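Local coordinates for protein esterase (Rhizomucor miehei CAU432, PDB 4WY8) that hydrolyses carboxylic ester bonds as a carboxylesterase with the alpha/beta hydrolase fold, at residues K32-S37 against W92-K97; H100-Y105 against L296-P301; G292-A297 against S304-H309. One frame throughout, in Å; residues are numbered along the deposited sequence.

The three contacts follow one another through the loops beside the probable active site, whose likely Ser-His-Asp triad is S164, H291 and D261. Contact 1 ties helix 27-39 to the loop that follows the family's His-Gly-Gly-Gly sequence. The same loop runs on into the helix of contact 2, the centres of contacts 1 and 2 being about 14 Å apart. Contacts 2 and 3 lie closest, about 6 Å between centres; they share L296 and A297 and are also joined by a probable hydrogen bond of 2.7 Å from T103 OG1 to F294 O. Contact 3 begins directly after H291. Between contacts 1 and 3 the centres are about 17 Å apart and the nearest atoms about 5 Å, without touching.

Contact 1. Residues K32-S37 against W92-K97; sequences KAEAAS and WVVGSK
E34 reaches from helix 27-39 to the backbone of G95, and its carboxylate makes every close approach between the two segments. The bond is short and fairly straight: G95 N to E34 OE1 is 2.9 Å, with an N-H...O angle of 156°. The amide meets OE1 on its syn side, slightly out of the carboxylate plane. A glutamate suits the place because the helix and loop backbones stay well apart, the nearest CA atoms, those of E34 and G95, being 7.9 Å from each other. With CG opposite the backbone N (chi1 179°) and the chain extended beyond it, the side chain spends its length on the gap.

Packing is tight at V94. Its CB lies 3.4 Å from E34 OE1, while its CG2 lies 3.6 Å from E34 OE2, so the branched residue backs the carboxylate obliquely. The rotation of the valine about its first side-chain bond is what sets CG2 against that second oxygen. The valine is buried, also meeting V30 and R31 of the helix.

The segment 92-97 continues from a His-Gly-Gly-Gly sequence, the signature of hormone-sensitive-lipase-like esterases, in which this loop helps to form the oxyanion hole. In those relatives N-terminal helices contribute to a cap over the active site, and helix 27-39 is consistent with such a part. G95 fits this part of the loop because, with a positive phi of 95°, a side chain would run into the V94 carbonyl oxygen.

Away from this grip the contact is loose. K32, A33 and S37 lie on the exposed part of the helix. K97, at the exposed end of the loop, directs its ammonium group to a salt bridge with E55 instead of to the helix.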
loop_
_atom_site.group_PDB
_atom_site.type_symbol
_atom_site.label_atom_id
_atom_site.label_comp_id
_atom_site.label_asym_id
_atom_site.label_seq_id
_atom_site.Cartn_x
_atom_site.Cartn_y
_atom_site.Cartn_z
ATOM N N LYS A 32 17.186 15.069 24.852
ATOM C CA LYS A 32 18.238 15.987 24.405
ATOM C C LYS A 32 19.192 15.306 23.408
ATOM O O LYS A 32 19.571 15.898 22.389
ATOM C CB LYS A 32 19.003 16.553 25.609
ATOM C CG LYS A 32 18.301 17.767 26.259
ATOM C CD LYS A 32 19.126 18.412 27.395
ATOM C CE LYS A 32 20.329 19.217 26.885
ATOM N NZ LYS A 32 19.971 20.580 26.373
ATOM N N ALA A 33 19.548 14.054 23.678
ATOM C CA ALA A 33 20.380 13.281 22.752
ATOM C C ALA A 33 19.688 13.091 21.397
ATOM O O ALA A 33 20.317 13.183 20.341
ATOM C CB ALA A 33 20.720 11.916 23.357
ATOM N N GLU A 34 18.381 12.863 21.438
ATOM C CA GLU A 34 17.564 12.694 20.235
ATOM C C GLU A 34 17.570 13.963 19.383
ATOM O O GLU A 34 17.853 13.938 18.154
ATOM C CB GLU A 34 16.140 12.310 20.655
ATOM C CG GLU A 34 15.165 12.124 19.521
ATOM C CD GLU A 34 13.788 11.636 19.982
ATOM O OE1 GLU A 34 13.165 12.319 20.837
ATOM O OE2 GLU A 34 13.318 10.592 19.450
ATOM N N ALA A 35 17.296 15.081 20.053
ATOM C CA ALA A 35 17.326 16.378 19.393
ATOM C C ALA A 35 18.686 16.612 18.735
ATOM O O ALA A 35 18.765 17.039 17.564
ATOM C CB ALA A 35 17.025 17.502 20.391
ATOM N N ALA A 36 19.750 16.303 19.479
ATOM C CA ALA A 36 21.101 16.477 18.943
ATOM C C ALA A 36 21.333 15.607 17.717
ATOM O O ALA A 36 21.907 16.065 16.736
ATOM C CB ALA A 36 22.148 16.170 20.008
ATOM N N SER A 37 20.865 14.365 17.761
ATOM C CA SER A 37 21.021 13.451 16.638
ATOM C C SER A 37 20.295 13.969 15.399
ATOM O O SER A 37 20.690 13.672 14.275
ATOM C CB SER A 37 20.506 12.057 16.998
ATOM O OG SER A 37 19.083 12.038 17.046
ATOM N N TRP A 92 5.451 7.634 23.806
ATOM C CA TRP A 92 4.839 8.569 24.771
ATOM C C TRP A 92 5.880 9.263 25.650
ATOM O O TRP A 92 5.523 9.963 26.599
ATOM C CB TRP A 92 3.819 7.870 25.691
ATOM C CG TRP A 92 2.724 7.110 24.997
ATOM C CD1 TRP A 92 1.654 7.641 24.331
ATOM C CD2 TRP A 92 2.570 5.681 24.933
ATOM N NE1 TRP A 92 0.854 6.628 23.851
ATOM C CE2 TRP A 92 1.396 5.418 24.205
ATOM C CE3 TRP A 92 3.318 4.599 25.415
ATOM C CZ2 TRP A 92 0.952 4.123 23.944
ATOM C CZ3 TRP A 92 2.873 3.308 25.162
ATOM C CH2 TRP A 92 1.703 3.081 24.428
ATOM N N VAL A 93 7.159 9.077 25.343
ATOM C CA VAL A 93 8.220 9.553 26.230
ATOM C C VAL A 93 9.163 10.524 25.517
ATOM O O VAL A 93 9.617 11.519 26.103
ATOM C CB VAL A 93 9.022 8.363 26.796
ATOM C CG1 VAL A 93 10.167 8.850 27.673
ATOM C CG2 VAL A 93 8.085 7.419 27.597
ATOM N N VAL A 94 9.437 10.239 24.243
ATOM C CA VAL A 94 10.290 11.098 23.423
ATOM C C VAL A 94 9.574 11.510 22.118
ATOM O O VAL A 94 8.370 11.250 21.940
ATOM C CB VAL A 94 11.616 10.379 23.105
ATOM C CG1 VAL A 94 12.239 9.844 24.396
ATOM C CG2 VAL A 94 11.358 9.208 22.153
ATOM N N GLY A 95 10.308 12.100 21.184
ATOM C CA GLY A 95 9.707 12.560 19.944
ATOM C C GLY A 95 9.324 14.021 20.033
ATOM O O GLY A 95 9.068 14.551 21.127
ATOM N N SER A 96 9.332 14.697 18.890
ATOM C CA SER A 96 9.070 16.139 18.862
ATOM C C SER A 96 8.762 16.578 17.448
ATOM O O SER A 96 8.859 15.793 16.507
ATOM C CB SER A 96 10.273 16.928 19.364
ATOM O OG SER A 96 11.301 16.889 18.388
ATOM N N LYS A 97 8.475 17.854 17.286
ATOM C CA LYS A 97 8.330 18.422 15.957
ATOM C C LYS A 97 9.611 18.347 15.140
ATOM O O LYS A 97 9.569 18.358 13.898
ATOM C CB LYS A 97 7.857 19.864 16.067
ATOM C CG LYS A 97 8.664 20.739 17.005
ATOM C CD LYS A 97 7.877 22.052 17.159
ATOM C CE LYS A 97 8.293 22.855 18.374
ATOM N NZ LYS A 97 7.260 23.896 18.677
#

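Contact 2. Residues H100-Y105 against L296-P301; sequences HRRTVY and LATLSP
A297 O is gripped by two nitrogens of R102, NE at 3.0 Å and NH2 at 3.3 Å, and water 1 lies 3.2 Å from the same oxygen. In the alpha/beta hydrolase fold this joins the start of helix 101-111, which leads into strand 114-118 of the central sheet, to the loop that runs from the probable catalytic histidine, H291, to the last helix.

The guanidinium takes the oxygen side-on and almost in its own plane, while its two nitrogens approach from opposite faces of the carbonyl plane. The NE bond is the straighter, with an N-H...O angle of 160°; the NH2 bond is more bent. R102 bends at chi2 (74°) and chi3 (62°), which turns the guanidinium onto the loop. Arginine suits the site because one flat, charged group can serve several carbonyls: NH1 goes on to E46 O. The positive charge would probably polarise the A297 carbonyl.

The aliphatic part of the arginine has its own partner. The apolar side chain of L299 lies against it at a slant, with L299 CB making the contact, 3.7 Å from R102 CG.

Two waters extend the joint. Water 1, besides meeting A297 O, is 3.0 Å from R101 NH2, in the plane of that guanidinium and at its edge. Water 2 accepts from R102 N at 3.1 Å and lies 3.1 Å from L296 O; it thus serves an amide in the first turn of the helix, where no preceding turn supplies a carbonyl. H100, at the N-cap position, bonds through NE2 to D163 OD2, next to the probable nucleophile S164. The methyl group of T298, CG2, stands 4.3 Å from R102 NH2, while its hydroxyl OG1 bonds to Y10 OH.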
loop_
_atom_site.group_PDB
_atom_site.type_symbol
_atom_site.label_atom_id
_atom_site.label_comp_id
_atom_site.label_asym_id
_atom_site.label_seq_id
_atom_site.Cartn_x
_atom_site.Cartn_y
_atom_site.Cartn_z
ATOM N N HIS A 100 10.108 14.591 13.831
ATOM C CA HIS A 100 9.131 14.256 12.795
ATOM C C HIS A 100 9.022 15.341 11.751
ATOM O O HIS A 100 8.094 15.334 10.932
ATOM C CB HIS A 100 7.760 13.982 13.413
ATOM C CG HIS A 100 7.707 12.705 14.191
ATOM N ND1 HIS A 100 8.412 12.513 15.360
ATOM C CD2 HIS A 100 7.068 11.534 13.934
ATOM C CE1 HIS A 100 8.195 11.282 15.806
ATOM N NE2 HIS A 100 7.386 10.668 14.958
ATOM N N ARG A 101 9.965 16.281 11.790
ATOM C CA ARG A 101 9.972 17.378 10.836
ATOM C C ARG A 101 9.973 16.866 9.401
ATOM O O ARG A 101 9.244 17.369 8.545
ATOM C CB ARG A 101 11.188 18.284 11.059
ATOM C CG ARG A 101 11.322 19.349 9.967
ATOM C CD ARG A 101 12.511 20.260 10.225
ATOM N NE ARG A 101 13.755 19.504 10.206
ATOM C CZ ARG A 101 14.918 19.964 10.651
ATOM N NH1 ARG A 101 14.998 21.181 11.159
ATOM N NH2 ARG A 101 15.995 19.202 10.581
ATOM N N ARG A 102 10.825 15.894 9.119
ATOM C CA ARG A 102 10.925 15.388 7.753
ATOM C C ARG A 102 9.564 14.833 7.285
ATOM O O ARG A 102 9.006 15.243 6.256
ATOM C CB ARG A 102 12.032 14.321 7.690
ATOM C CG ARG A 102 12.110 13.542 6.375
ATOM C CD ARG A 102 12.688 14.357 5.250
ATOM N NE ARG A 102 14.068 14.740 5.569
ATOM C CZ ARG A 102 14.886 15.381 4.737
ATOM N NH1 ARG A 102 14.485 15.708 3.517
ATOM N NH2 ARG A 102 16.111 15.679 5.126
ATOM N N THR A 103 9.027 13.914 8.082
ATOM C CA THR A 103 7.756 13.281 7.780
ATOM C C THR A 103 6.625 14.303 7.596
ATOM O O THR A 103 5.860 14.247 6.620
ATOM C CB THR A 103 7.386 12.310 8.907
ATOM O OG1 THR A 103 8.406 11.300 9.009
ATOM C CG2 THR A 103 6.029 11.674 8.630
ATOM N N VAL A 104 6.545 15.246 8.530
ATOM C CA VAL A 104 5.491 16.250 8.548
ATOM C C VAL A 104 5.599 17.234 7.374
ATOM O O VAL A 104 4.605 17.520 6.698
ATOM C CB VAL A 104 5.508 17.014 9.901
ATOM C CG1 VAL A 104 4.715 18.302 9.797
ATOM C CG2 VAL A 104 4.950 16.115 11.036
ATOM N N TYR A 105 6.800 17.720 7.087
ATOM C CA TYR A 105 6.963 18.645 5.956
ATOM C C TYR A 105 6.610 17.949 4.650
ATOM O O TYR A 105 5.870 18.527 3.803
ATOM C CB TYR A 105 8.390 19.205 5.876
ATOM C CG TYR A 105 8.734 20.275 6.900
ATOM C CD1 TYR A 105 8.040 20.374 8.103
ATOM C CD2 TYR A 105 9.780 21.179 6.666
ATOM C CE1 TYR A 105 8.377 21.356 9.052
ATOM C CE2 TYR A 105 10.125 22.165 7.606
ATOM C CZ TYR A 105 9.416 22.243 8.794
ATOM O OH TYR A 105 9.740 23.204 9.737
ATOM N N LEU A 296 13.027 10.135 11.949
ATOM C CA LEU A 296 14.454 10.342 11.729
ATOM C C LEU A 296 14.710 11.624 10.928
ATOM O O LEU A 296 13.768 12.271 10.423
ATOM C CB LEU A 296 15.052 9.131 11.016
ATOM C CG LEU A 296 14.775 7.786 11.721
ATOM C CD1 LEU A 296 15.285 6.617 10.898
ATOM C CD2 LEU A 296 15.360 7.726 13.147
ATOM N N ALA A 297 15.981 11.999 10.813
ATOM C CA ALA A 297 16.334 13.257 10.144
ATOM C C ALA A 297 16.059 13.177 8.653
ATOM O O ALA A 297 15.745 14.192 8.004
ATOM C CB ALA A 297 17.798 13.602 10.409
ATOM N N THR A 298 16.175 11.961 8.118
ATOM C CA THR A 298 15.936 11.691 6.701
ATOM C C THR A 298 14.776 10.715 6.517
ATOM O O THR A 298 14.269 10.137 7.477
ATOM C CB THR A 298 17.160 11.086 6.033
ATOM O OG1 THR A 298 17.549 9.930 6.790
ATOM C CG2 THR A 298 18.315 12.086 6.016
ATOM N N LEU A 299 14.395 10.493 5.271
ATOM C CA LEU A 299 13.286 9.607 4.955
ATOM C C LEU A 299 13.726 8.524 3.989
ATOM O O LEU A 299 14.171 8.838 2.890
ATOM C CB LEU A 299 12.133 10.425 4.358
ATOM C CG LEU A 299 10.861 9.643 4.048
ATOM C CD1 LEU A 299 10.264 9.090 5.341
ATOM C CD2 LEU A 299 9.871 10.560 3.335
ATOM N N SER A 300 13.574 7.257 4.379
ATOM C CA SER A 300 13.988 6.143 3.524
ATOM C C SER A 300 13.170 6.139 2.234
ATOM O O SER A 300 12.095 6.727 2.186
ATOM C CB SER A 300 13.835 4.798 4.246
ATOM O OG SER A 300 12.491 4.367 4.346
ATOM N N PRO A 301 13.700 5.513 1.169
ATOM C CA PRO A 301 12.912 5.397 -0.069
ATOM C C PRO A 301 11.519 4.773 0.174
ATOM O O PRO A 301 10.487 5.286 -0.314
ATOM C CB PRO A 301 13.783 4.493 -0.951
ATOM C CG PRO A 301 15.205 4.730 -0.443
ATOM C CD PRO A 301 15.059 4.942 1.034
HETATM O O HOH W 1 14.711 16.774 9.495
HETATM O O HOH W 2 13.104 15.171 11.132
#

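Contact 3. Residues G292-A297 against S304-H309; sequences GIFNLA and SEILDH
F294 and I293 pack against I306 and L307 of helix 301-322, the final helix of this alpha/beta hydrolase. They belong to a type I beta turn from G292 to N295, directly after H291, the probable catalytic histidine.

Apolar contacts carry the whole joint. The F294 ring meets the helix with its outer rim: I306 CG2 lies 3.6 Å from F294 CZ, at the ring edge and near its plane. Beside it L307 CG is 3.9 Å from F294 CE1, reached obliquely, the two side chains running antiparallel alongside one another. F294 has CG opposite its own carbonyl carbon (chi1 -67°), and its long flat ring can bridge a wide backbone gap, the nearest CA atoms, those of F294 and S304, being 9.5 Å apart. I293 CG1 lies over one face of the same ring, 3.7 Å above the plane and off-centre, near the ring's border, which helps to hold the ring's orientation. Further out I293 CD1 touches I306 CD1 at 4.0 Å, the side chains crossing at about a right angle. Branching suits I306, whose CG2 goes to F294 and CD1 to I293, whereas the longer arm of I293 serves both of its contacts.

Polar bonds hold the two segments separately. Across the turn N295 N to G292 O is weak at 3.5 Å, but F294 N also bonds to Y192 OH. Glycine fits at position 292, where phi is 102° and a side chain would strike the carbonyl oxygen of the preceding residue.

Charged and ring interactions lie elsewhere on the helix, most of them with the second subunit. H309 stacks on H309 of that subunit, and E305 OE2 forms a salt bridge with its R252. D308 divides its carboxylate: OD1 pairs with R110 NH1 of the same chain, and OD2 with K316 NZ of the second subunit.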
loop_
_atom_site.group_PDB
_atom_site.type_symbol
_atom_site.label_atom_id
_atom_site.label_comp_id
_atom_site.label_asym_id
_atom_site.label_seq_id
_atom_site.Cartn_x
_atom_site.Cartn_y
_atom_site.Cartn_z
ATOM N N GLY A 292 10.186 2.750 12.814
ATOM C CA GLY A 292 10.922 3.969 13.105
ATOM C C GLY A 292 11.401 4.795 11.920
ATOM O O GLY A 292 12.160 5.765 12.087
ATOM N N ILE A 293 10.913 4.482 10.728
ATOM C CA ILE A 293 11.391 5.213 9.574
ATOM C C ILE A 293 10.830 6.636 9.512
ATOM O O ILE A 293 11.348 7.467 8.769
ATOM C CB ILE A 293 11.104 4.449 8.275
ATOM C CG1 ILE A 293 9.624 4.138 8.098
ATOM C CG2 ILE A 293 11.884 3.129 8.291
ATOM C CD1 ILE A 293 9.380 3.298 6.839
ATOM N N PHE A 294 9.799 6.935 10.302
ATOM C CA PHE A 294 9.185 8.267 10.238
ATOM C C PHE A 294 9.571 9.236 11.365
ATOM O O PHE A 294 9.017 10.351 11.444
ATOM C CB PHE A 294 7.658 8.131 10.182
ATOM C CG PHE A 294 7.173 7.499 8.916
ATOM C CD1 PHE A 294 7.315 8.166 7.706
ATOM C CD2 PHE A 294 6.597 6.236 8.925
ATOM C CE1 PHE A 294 6.880 7.581 6.519
ATOM C CE2 PHE A 294 6.157 5.640 7.746
ATOM C CZ PHE A 294 6.294 6.315 6.544
ATOM N N ASN A 295 10.527 8.847 12.207
ATOM C CA ASN A 295 11.022 9.746 13.265
ATOM C C ASN A 295 12.515 10.052 13.171
ATOM O O ASN A 295 13.188 10.216 14.197
ATOM C CB ASN A 295 10.730 9.146 14.645
ATOM C CG ASN A 295 11.370 7.770 14.838
ATOM O OD1 ASN A 295 10.732 6.739 14.610
ATOM N ND2 ASN A 295 12.617 7.750 15.308
ATOM N N LEU A 296 13.027 10.135 11.949
ATOM C CA LEU A 296 14.454 10.342 11.729
ATOM C C LEU A 296 14.710 11.624 10.928
ATOM O O LEU A 296 13.768 12.271 10.423
ATOM C CB LEU A 296 15.052 9.131 11.016
ATOM C CG LEU A 296 14.775 7.786 11.721
ATOM C CD1 LEU A 296 15.285 6.617 10.898
ATOM C CD2 LEU A 296 15.360 7.726 13.147
ATOM N N ALA A 297 15.981 11.999 10.813
ATOM C CA ALA A 297 16.334 13.257 10.144
ATOM C C ALA A 297 16.059 13.177 8.653
ATOM O O ALA A 297 15.745 14.192 8.004
ATOM C CB ALA A 297 17.798 13.602 10.409
ATOM N N SER A 304 9.119 7.108 1.743
ATOM C CA SER A 304 8.539 8.006 0.741
ATOM C C SER A 304 7.423 7.342 -0.064
ATOM O O SER A 304 6.376 7.979 -0.365
ATOM C CB SER A 304 9.631 8.534 -0.193
ATOM O OG SER A 304 9.095 9.462 -1.122
ATOM N N GLU A 305 7.638 6.082 -0.442
ATOM C CA GLU A 305 6.560 5.383 -1.142
ATOM C C GLU A 305 5.319 5.339 -0.249
ATOM O O GLU A 305 4.198 5.618 -0.683
ATOM C CB GLU A 305 6.963 3.959 -1.529
ATOM C CG GLU A 305 8.252 3.851 -2.328
ATOM C CD GLU A 305 8.223 4.572 -3.673
ATOM O OE1 GLU A 305 7.141 4.727 -4.308
ATOM O OE2 GLU A 305 9.320 5.008 -4.092
ATOM N N ILE A 306 5.538 5.031 1.018
ATOM C CA ILE A 306 4.452 4.915 1.974
ATOM C C ILE A 306 3.720 6.224 2.089
ATOM O O ILE A 306 2.491 6.230 2.090
ATOM C CB ILE A 306 4.959 4.458 3.356
ATOM C CG1 ILE A 306 5.328 2.976 3.326
ATOM C CG2 ILE A 306 3.914 4.680 4.459
ATOM C CD1 ILE A 306 6.112 2.546 4.613
ATOM N N LEU A 307 4.445 7.336 2.145
ATOM C CA LEU A 307 3.773 8.645 2.155
ATOM C C LEU A 307 2.954 8.904 0.881
ATOM O O LEU A 307 1.863 9.478 0.954
ATOM C CB LEU A 307 4.779 9.775 2.361
ATOM C CG LEU A 307 5.325 9.893 3.783
ATOM C CD1 LEU A 307 6.079 11.192 3.873
ATOM C CD2 LEU A 307 4.203 9.878 4.806
ATOM N N ASP A 308 3.462 8.501 -0.284
ATOM C CA ASP A 308 2.670 8.653 -1.509
ATOM C C ASP A 308 1.352 7.837 -1.439
ATOM O O ASP A 308 0.279 8.283 -1.883
ATOM C CB ASP A 308 3.497 8.234 -2.732
ATOM C CG ASP A 308 4.609 9.240 -3.067
ATOM O OD1 ASP A 308 4.522 10.421 -2.626
ATOM O OD2 ASP A 308 5.576 8.833 -3.768
ATOM N N HIS A 309 1.453 6.647 -0.861
ATOM C CA HIS A 309 0.293 5.805 -0.608
ATOM C C HIS A 309 -0.731 6.461 0.320
ATOM O O HIS A 309 -1.931 6.549 -0.004
ATOM C CB HIS A 309 0.766 4.491 -0.026
ATOM C CG HIS A 309 -0.324 3.502 0.178
ATOM N ND1 HIS A 309 -0.096 2.254 0.706
ATOM C CD2 HIS A 309 -1.650 3.569 -0.096
ATOM C CE1 HIS A 309 -1.240 1.584 0.745
ATOM N NE2 HIS A 309 -2.194 2.362 0.271
#